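Local coordinates for protein pseudoalteromonas arctica PAMC 21717 (Pseudoalteromonas arctica, PDB 5YL7) that probably hydrolyses peptide bonds as a cold-active, calcium-binding serine protease of the subtilase family, studied as a laundry detergent enzyme, at residues Asp142-Ile147 with Ser179-Asn184; Gly146-Trp149 with Ser154-Gly157; Ala288-Leu293 with Ala332-Ala337. One frame throughout, in Å; residues are numbered along the deposited sequence.

Contact 1: Asp142-Ile147 with Ser179-Asn184; sequences DIADGI and SSTTQN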
loop_
_atom_site.group_PDB
_atom_site.type_symbol
_atom_site.label_atom_id
_atom_site.label_comp_id
_atom_site.label_asym_id
_atom_site.label_seq_id
_atom_site.Cartn_x
_atom_site.Cartn_y
_atom_site.Cartn_z
ATOM N N ASP A 142 15.606 -4.069 -8.210
ATOM C CA ASP A 142 15.296 -4.587 -6.883
ATOM C C ASP A 142 13.788 -4.663 -6.663
ATOM O O ASP A 142 13.307 -5.643 -6.053
ATOM C CB ASP A 142 15.915 -3.699 -5.807
ATOM C CG ASP A 142 17.454 -3.739 -5.750
ATOM O OD1 ASP A 142 18.065 -4.708 -6.227
ATOM O OD2 ASP A 142 17.979 -2.852 -5.035
ATOM N N ILE A 143 13.064 -3.671 -7.067
ATOM C CA ILE A 143 11.596 -3.677 -6.982
ATOM C C ILE A 143 11.037 -4.868 -7.721
ATOM O O ILE A 143 10.138 -5.576 -7.233
ATOM C CB ILE A 143 11.005 -2.355 -7.423
ATOM C CG1 ILE A 143 11.527 -1.231 -6.510
ATOM C CG2 ILE A 143 9.521 -2.439 -7.488
ATOM C CD1 ILE A 143 11.352 0.153 -7.076
ATOM N N ALA A 144 11.540 -5.106 -8.922
ATOM C CA ALA A 144 11.044 -6.230 -9.749
ATOM C C ALA A 144 11.324 -7.546 -9.123
ATOM O O ALA A 144 10.449 -8.431 -9.070
ATOM C CB ALA A 144 11.660 -6.133 -11.145
ATOM N N ASP A 145 12.513 -7.758 -8.553
ATOM C CA ASP A 145 12.789 -8.983 -7.825
ATOM C C ASP A 145 11.875 -9.156 -6.589
ATOM O O ASP A 145 11.461 -10.235 -6.218
ATOM C CB ASP A 145 14.256 -9.075 -7.493
ATOM C CG ASP A 145 15.120 -9.417 -8.663
ATOM O OD1 ASP A 145 14.583 -9.941 -9.686
ATOM O OD2 ASP A 145 16.354 -9.273 -8.524
ATOM N N GLY A 146 11.562 -7.991 -5.967
ATOM C CA GLY A 146 10.600 -8.023 -4.902
ATOM C C GLY A 146 9.208 -8.543 -5.280
ATOM O O GLY A 146 8.597 -9.308 -4.566
ATOM N N ILE A 147 8.776 -8.053 -6.463
ATOM C CA ILE A 147 7.464 -8.509 -7.000
ATOM C C ILE A 147 7.503 -10.014 -7.244
ATOM O O ILE A 147 6.613 -10.745 -6.798
ATOM C CB ILE A 147 7.158 -7.800 -8.320
ATOM C CG1 ILE A 147 6.959 -6.253 -8.096
ATOM C CG2 ILE A 147 6.013 -8.426 -9.043
ATOM C CD1 ILE A 147 6.953 -5.431 -9.370
ATOM N N SER A 179 8.913 -0.341 -17.509
ATOM C CA SER A 179 9.937 -1.053 -18.149
ATOM C C SER A 179 9.672 -2.504 -18.365
ATOM O O SER A 179 8.813 -3.098 -17.642
ATOM C CB SER A 179 11.237 -0.934 -17.400
ATOM O OG SER A 179 11.227 -1.825 -16.285
ATOM N N SER A 180 10.345 -3.128 -19.282
ATOM C CA SER A 180 10.183 -4.545 -19.529
ATOM C C SER A 180 10.532 -5.347 -18.245
ATOM O O SER A 180 9.863 -6.331 -18.021
ATOM C CB SER A 180 11.126 -5.099 -20.606
ATOM O OG SER A 180 10.596 -4.584 -21.815
ATOM N N THR A 181 11.520 -4.958 -17.465
ATOM C CA THR A 181 11.908 -5.690 -16.257
ATOM C C THR A 181 10.664 -5.677 -15.314
ATOM O O THR A 181 10.362 -6.685 -14.719
ATOM C CB THR A 181 13.066 -4.956 -15.593
ATOM O OG1 THR A 181 14.189 -5.002 -16.507
ATOM C CG2 THR A 181 13.517 -5.583 -14.276
ATOM N N THR A 182 10.023 -4.524 -15.152
ATOM C CA THR A 182 8.883 -4.433 -14.268
ATOM C C THR A 182 7.688 -5.243 -14.811
ATOM O O THR A 182 7.067 -5.971 -14.051
ATOM C CB THR A 182 8.486 -2.994 -14.032
ATOM O OG1 THR A 182 9.680 -2.278 -13.597
ATOM C CG2 THR A 182 7.404 -2.865 -13.019
ATOM N N GLN A 183 7.349 -5.097 -16.079
ATOM C CA GLN A 183 6.223 -5.825 -16.637
ATOM C C GLN A 183 6.471 -7.311 -16.551
ATOM O O GLN A 183 5.546 -8.061 -16.244
ATOM C CB GLN A 183 5.982 -5.397 -18.081
ATOM C CG GLN A 183 4.731 -6.004 -18.676
ATOM C CD GLN A 183 3.479 -5.481 -17.995
ATOM O OE1 GLN A 183 3.152 -4.244 -18.128
ATOM N NE2 GLN A 183 2.739 -6.298 -17.288
ATOM N N ASN A 184 7.676 -7.754 -16.791
ATOM C CA ASN A 184 8.000 -9.195 -16.658
ATOM C C ASN A 184 7.702 -9.725 -15.270
ATOM O O ASN A 184 7.146 -10.797 -15.049
ATOM C CB ASN A 184 9.474 -9.481 -17.032
ATOM C CG ASN A 184 9.788 -9.421 -18.494
ATOM O OD1 ASN A 184 8.922 -9.504 -19.333
ATOM N ND2 ASN A 184 11.053 -9.235 -18.765
#

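Contact 2: Gly146-Trp149 with Ser154-Gly157; sequences GIIW and SVSG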
loop_
_atom_site.group_PDB
_atom_site.type_symbol
_atom_site.label_atom_id
_atom_site.label_comp_id
_atom_site.label_asym_id
_atom_site.label_seq_id
_atom_site.Cartn_x
_atom_site.Cartn_y
_atom_site.Cartn_z
ATOM N N GLY A 146 11.562 -7.991 -5.967
ATOM C CA GLY A 146 10.600 -8.023 -4.902
ATOM C C GLY A 146 9.208 -8.543 -5.280
ATOM O O GLY A 146 8.597 -9.308 -4.566
ATOM N N ILE A 147 8.776 -8.053 -6.463
ATOM C CA ILE A 147 7.464 -8.509 -7.000
ATOM C C ILE A 147 7.503 -10.014 -7.244
ATOM O O ILE A 147 6.613 -10.745 -6.798
ATOM C CB ILE A 147 7.158 -7.800 -8.320
ATOM C CG1 ILE A 147 6.959 -6.253 -8.096
ATOM C CG2 ILE A 147 6.013 -8.426 -9.043
ATOM C CD1 ILE A 147 6.953 -5.431 -9.370
ATOM N N ILE A 148 8.568 -10.451 -7.893
ATOM C CA ILE A 148 8.693 -11.917 -8.178
ATOM C C ILE A 148 8.670 -12.737 -6.887
ATOM O O ILE A 148 7.857 -13.662 -6.730
ATOM C CB ILE A 148 9.988 -12.165 -8.978
ATOM C CG1 ILE A 148 9.890 -11.527 -10.356
ATOM C CG2 ILE A 148 10.254 -13.699 -9.080
ATOM C CD1 ILE A 148 11.226 -11.367 -11.008
ATOM N N TRP A 149 9.566 -12.348 -5.965
ATOM C CA TRP A 149 9.680 -13.140 -4.719
ATOM C C TRP A 149 8.389 -13.121 -3.908
ATOM O O TRP A 149 7.985 -14.090 -3.287
ATOM C CB TRP A 149 10.900 -12.617 -3.920
ATOM C CG TRP A 149 11.183 -13.394 -2.665
ATOM C CD1 TRP A 149 11.926 -14.576 -2.569
ATOM C CD2 TRP A 149 10.723 -13.117 -1.341
ATOM N NE1 TRP A 149 11.948 -14.953 -1.264
ATOM C CE2 TRP A 149 11.201 -14.136 -0.484
ATOM C CE3 TRP A 149 9.923 -12.126 -0.788
ATOM C CZ2 TRP A 149 10.964 -14.132 0.870
ATOM C CZ3 TRP A 149 9.665 -12.193 0.564
ATOM C CH2 TRP A 149 10.174 -13.194 1.370
ATOM N N SER A 154 10.921 -17.416 -7.931
ATOM C CA SER A 154 12.313 -17.608 -7.551
ATOM C C SER A 154 13.199 -16.484 -8.036
ATOM O O SER A 154 13.051 -16.052 -9.205
ATOM C CB SER A 154 12.798 -18.990 -8.071
ATOM O OG SER A 154 12.051 -20.010 -7.461
ATOM N N VAL A 155 14.083 -16.029 -7.149
ATOM C CA VAL A 155 15.084 -15.017 -7.443
ATOM C C VAL A 155 16.389 -15.664 -7.077
ATOM O O VAL A 155 16.583 -16.161 -5.987
ATOM C CB VAL A 155 14.815 -13.698 -6.652
ATOM C CG1 VAL A 155 15.919 -12.703 -6.816
ATOM C CG2 VAL A 155 13.432 -13.156 -7.023
ATOM N N SER A 156 17.347 -15.573 -8.003
ATOM C CA SER A 156 18.700 -16.131 -7.686
ATOM C C SER A 156 19.342 -15.508 -6.420
ATOM O O SER A 156 19.117 -14.309 -6.309
ATOM C CB SER A 156 19.597 -15.758 -8.868
ATOM O OG SER A 156 19.163 -16.288 -10.140
ATOM N N GLY A 157 19.798 -16.421 -5.548
ATOM C CA GLY A 157 20.511 -16.057 -4.314
ATOM C C GLY A 157 19.565 -15.840 -3.167
ATOM O O GLY A 157 19.988 -15.556 -2.068
#

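Contact 3: Ala288-Leu293 with Ala332-Ala337; sequences AGVAAL and AAAVAA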
loop_
_atom_site.group_PDB
_atom_site.type_symbol
_atom_site.label_atom_id
_atom_site.label_comp_id
_atom_site.label_asym_id
_atom_site.label_seq_id
_atom_site.Cartn_x
_atom_site.Cartn_y
_atom_site.Cartn_z
ATOM N N ALA A 288 -5.609 -2.627 -1.554
ATOM C CA ALA A 288 -4.963 -3.909 -1.294
ATOM C C ALA A 288 -5.667 -4.610 -0.178
ATOM O O ALA A 288 -5.843 -5.813 -0.247
ATOM C CB ALA A 288 -3.482 -3.698 -1.005
ATOM N N GLY A 289 -6.075 -3.846 0.849
ATOM C CA GLY A 289 -6.823 -4.513 1.924
ATOM C C GLY A 289 -8.136 -5.046 1.434
ATOM O O GLY A 289 -8.532 -6.162 1.817
ATOM N N VAL A 290 -8.896 -4.313 0.606
ATOM C CA VAL A 290 -10.128 -4.875 0.041
ATOM C C VAL A 290 -9.849 -6.049 -0.824
ATOM O O VAL A 290 -10.656 -7.022 -0.798
ATOM C CB VAL A 290 -11.006 -3.776 -0.604
ATOM C CG1 VAL A 290 -12.281 -4.378 -1.178
ATOM C CG2 VAL A 290 -11.362 -2.708 0.417
ATOM N N ALA A 291 -8.770 -6.049 -1.601
ATOM C CA ALA A 291 -8.414 -7.255 -2.339
ATOM C C ALA A 291 -8.238 -8.456 -1.414
ATOM O O ALA A 291 -8.674 -9.580 -1.782
ATOM C CB ALA A 291 -7.129 -6.993 -3.140
ATOM N N ALA A 292 -7.657 -8.280 -0.252
ATOM C CA ALA A 292 -7.565 -9.328 0.737
ATOM C C ALA A 292 -8.912 -9.721 1.258
ATOM O O ALA A 292 -9.114 -10.963 1.496
ATOM C CB ALA A 292 -6.594 -8.952 1.866
ATOM N N LEU A 293 -9.842 -8.822 1.502
ATOM C CA LEU A 293 -11.202 -9.188 1.935
ATOM C C LEU A 293 -11.818 -10.044 0.871
ATOM O O LEU A 293 -12.470 -11.093 1.181
ATOM C CB LEU A 293 -12.048 -7.979 2.238
ATOM C CG LEU A 293 -11.500 -6.996 3.240
ATOM C CD1 LEU A 293 -12.536 -5.898 3.515
ATOM C CD2 LEU A 293 -11.061 -7.673 4.528
ATOM N N ALA A 332 -17.792 -3.039 1.339
ATOM C CA ALA A 332 -19.002 -3.901 1.572
ATOM C C ALA A 332 -19.539 -4.501 0.313
ATOM O O ALA A 332 -19.816 -5.722 0.223
ATOM C CB ALA A 332 -20.060 -3.135 2.296
ATOM N N ALA A 333 -19.621 -3.653 -0.751
ATOM C CA ALA A 333 -20.119 -4.149 -2.019
ATOM C C ALA A 333 -19.201 -5.152 -2.681
ATOM O O ALA A 333 -19.599 -6.109 -3.310
ATOM C CB ALA A 333 -20.436 -2.991 -2.958
ATOM N N ALA A 334 -17.867 -4.923 -2.570
ATOM C CA ALA A 334 -16.911 -5.827 -3.074
ATOM C C ALA A 334 -16.978 -7.213 -2.400
ATOM O O ALA A 334 -16.925 -8.202 -3.076
ATOM C CB ALA A 334 -15.474 -5.219 -2.938
ATOM N N VAL A 335 -17.069 -7.187 -1.052
ATOM C CA VAL A 335 -17.193 -8.487 -0.349
ATOM C C VAL A 335 -18.486 -9.186 -0.726
ATOM O O VAL A 335 -18.434 -10.408 -0.943
ATOM C CB VAL A 335 -17.021 -8.231 1.124
ATOM C CG1 VAL A 335 -17.539 -9.373 1.998
ATOM C CG2 VAL A 335 -15.601 -7.833 1.480
ATOM N N ALA A 336 -19.572 -8.445 -0.858
ATOM C CA ALA A 336 -20.818 -9.052 -1.314
ATOM C C ALA A 336 -20.674 -9.692 -2.657
ATOM O O ALA A 336 -21.158 -10.823 -2.932
ATOM C CB ALA A 336 -21.925 -8.024 -1.346
ATOM N N ALA A 337 -19.990 -9.036 -3.583
ATOM C CA ALA A 337 -19.772 -9.571 -4.900
ATOM C C ALA A 337 -18.850 -10.735 -4.957
ATOM O O ALA A 337 -18.942 -11.561 -5.892
ATOM C CB ALA A 337 -19.259 -8.440 -5.859
#

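Contact 1: Asp142-Ile147 with Ser179-Asn184
Ala144 and Thr181 are the touching pair, and on the same helix as Ala144 the carboxylate oxygen Asp142 OD1 is gripped twice: by Arg73 NH2 in a salt bridge and by Ser62 OG in a hydrogen bond. Arg73 NH2 also forms a salt bridge with Asp145 OD2, so one guanidinium group ties down two carboxylates in the first turns of helix 140-150. This shared charge, together with the nearby helix start, would be expected to favour the ionised acids.

The contact itself is apolar. Ala144 points its methyl at the other helix, and its CB lies 3.7 Å from Thr181 CG2. The same CB is 3.8 Å from the backbone oxygen Thr181 O, so the methyl rests on both the side chain and the main chain of Thr181. The Thr181 methyl is placed by its first torsion (chi1 -64°), which sets CG2 anti to the backbone N and puts OG1 beside that nitrogen. The small side chain of Ala144 is consistent with the close backbones: Ala144 CA and Thr182 CA are 5.3 Å apart.

Helix 140-150 leads from strand 126-131 to strand 167-170, and helix 180-191 leads from strand 167-170 to strand 195-199. Both are connections of the beta-alpha-beta kind in the parallel sheet of the subtilase fold, and here they pack side by side.

One turn after Ala144, Ile147 also points toward the partner helix. Its outer carbon CD1 only grazes the methyl of Thr182, with Ile147 CD1 4.5 Å from Thr182 CG2. Ile147 also packs on Ala185 and Ala189 of helix 180-191 and on Ile168 and Met170 of the strand beneath. Ser179 is the N-cap residue of the second helix, and Gln183 N donates to Ser179 O at 2.9 Å.

Contact 2: Gly146-Trp149 with Ser154-Gly157
Trp149 and Ser154 mark the closest backbone approach, with Trp149 CA 5.9 Å from Ser154 CA. Residues 146-149 are helical and belong to helix 140-150. The chain then turns back, and Ser154 and Val155 run past the helix in an extended form without joining a sheet.

Val155 has the largest share of the contact. Its CG2 methyl enters between two neighbouring helix residues, 3.8 Å from Ile148 CG2 and 4.0 Å from Trp149 CB. Its first torsion (chi1 173°) sends CG1 anti to the backbone N and leaves CG2 as the branch that meets the helix. The Ile148 and Val155 side chains cross at a slant. Ile148 CG2 also lies 3.7 Å from the carbonyl oxygen Ser154 O.

Trp149 CG is anti to the backbone N (chi1 -176°), which carries the indole on to the sheet while CB stays against Val155. The ring packs on Val128 and Val130 of strand 126-131 and on Met60 and Ile158. The loop leading to strand 167-170 thus folds back over the C-terminal end of helix 140-150.

The touches are apolar: a valine methyl on an isoleucine methyl and a tryptophan methylene, with one methyl also resting on a carbonyl oxygen. Within the two segments the contact is van der Waals packing; the polar tie, a hydrogen bond of Trp149 NE1 to Pro159 O, lies further along the loop.

Contact 3: Ala288-Leu293 with Ala332-Ala337
Leu293 and Val335 make the closer of two apolar touches, with Leu293 CB 3.6 Å from Val335 CG2. The same valine methyl is 4.2 Å from Leu293 CD1, so it touches the leucine both at CB and, more loosely, at CD1. The two side chains run at a slant to each other. Val335 has chi1 162°, which turns CG1 anti to the backbone N and leaves CG2 as the branch that faces Leu293.

One turn earlier on helix 280-297, Val290 meets Ala334, the residue before Val335. A single pair of methyls, Val290 CG1 and Ala334 CB, touches at 3.7 Å. Val290 has chi1 -180°, which directs CG1 at Ala334. The backbones stay somewhat further apart here, with Val290 CA 7.5 Å from Ala334 CA. Leu293 CA is 6.4 Å from Val335 CA.

Other parts of the fold fill in around these four buried residues. Helix 303-312 supplies Leu310 against Val290 and Ile309 against Ala334. Leu21 packs on Val290, and Leu23 of helix 23-27 packs on Leu293. At the start of the short C-terminal helix 331-338, Asp330 OD1 is hydrogen-bonded to Ala333 N. Helix 280-297 also carries Ser281, probably the serine of a catalytic triad with His100 and Asp41, as in other subtilases.

Both touches are between hydrocarbon groups. The C-terminal helix is thus held to helix 280-297 by van der Waals packing and the burial of apolar surface, with neither charge nor polar pairing between the two segments.

How the contacts relate
Contacts 1 and 2 start from the same stretch of helix 140-150 and share Gly146 and Ile147. Their centres are about 10 Å apart, and they touch where Asp145 O meets Val155 CG2 at 3.6 Å. Contact 3 comes later in the chain. Its centre is about 26 Å from that of contact 1 and about 28 Å from that of contact 2, with nearest atoms about 13 Å away in both cases. Strand 167-170 lies between the two groups. Ile147 packs on Ile168 and Met170, whereas Ala288 packs on Val167 and Asn169. These alternating residues place helix 140-150 and helix 280-297 on opposite faces of the parallel sheet, as in a three-layered subtilase core.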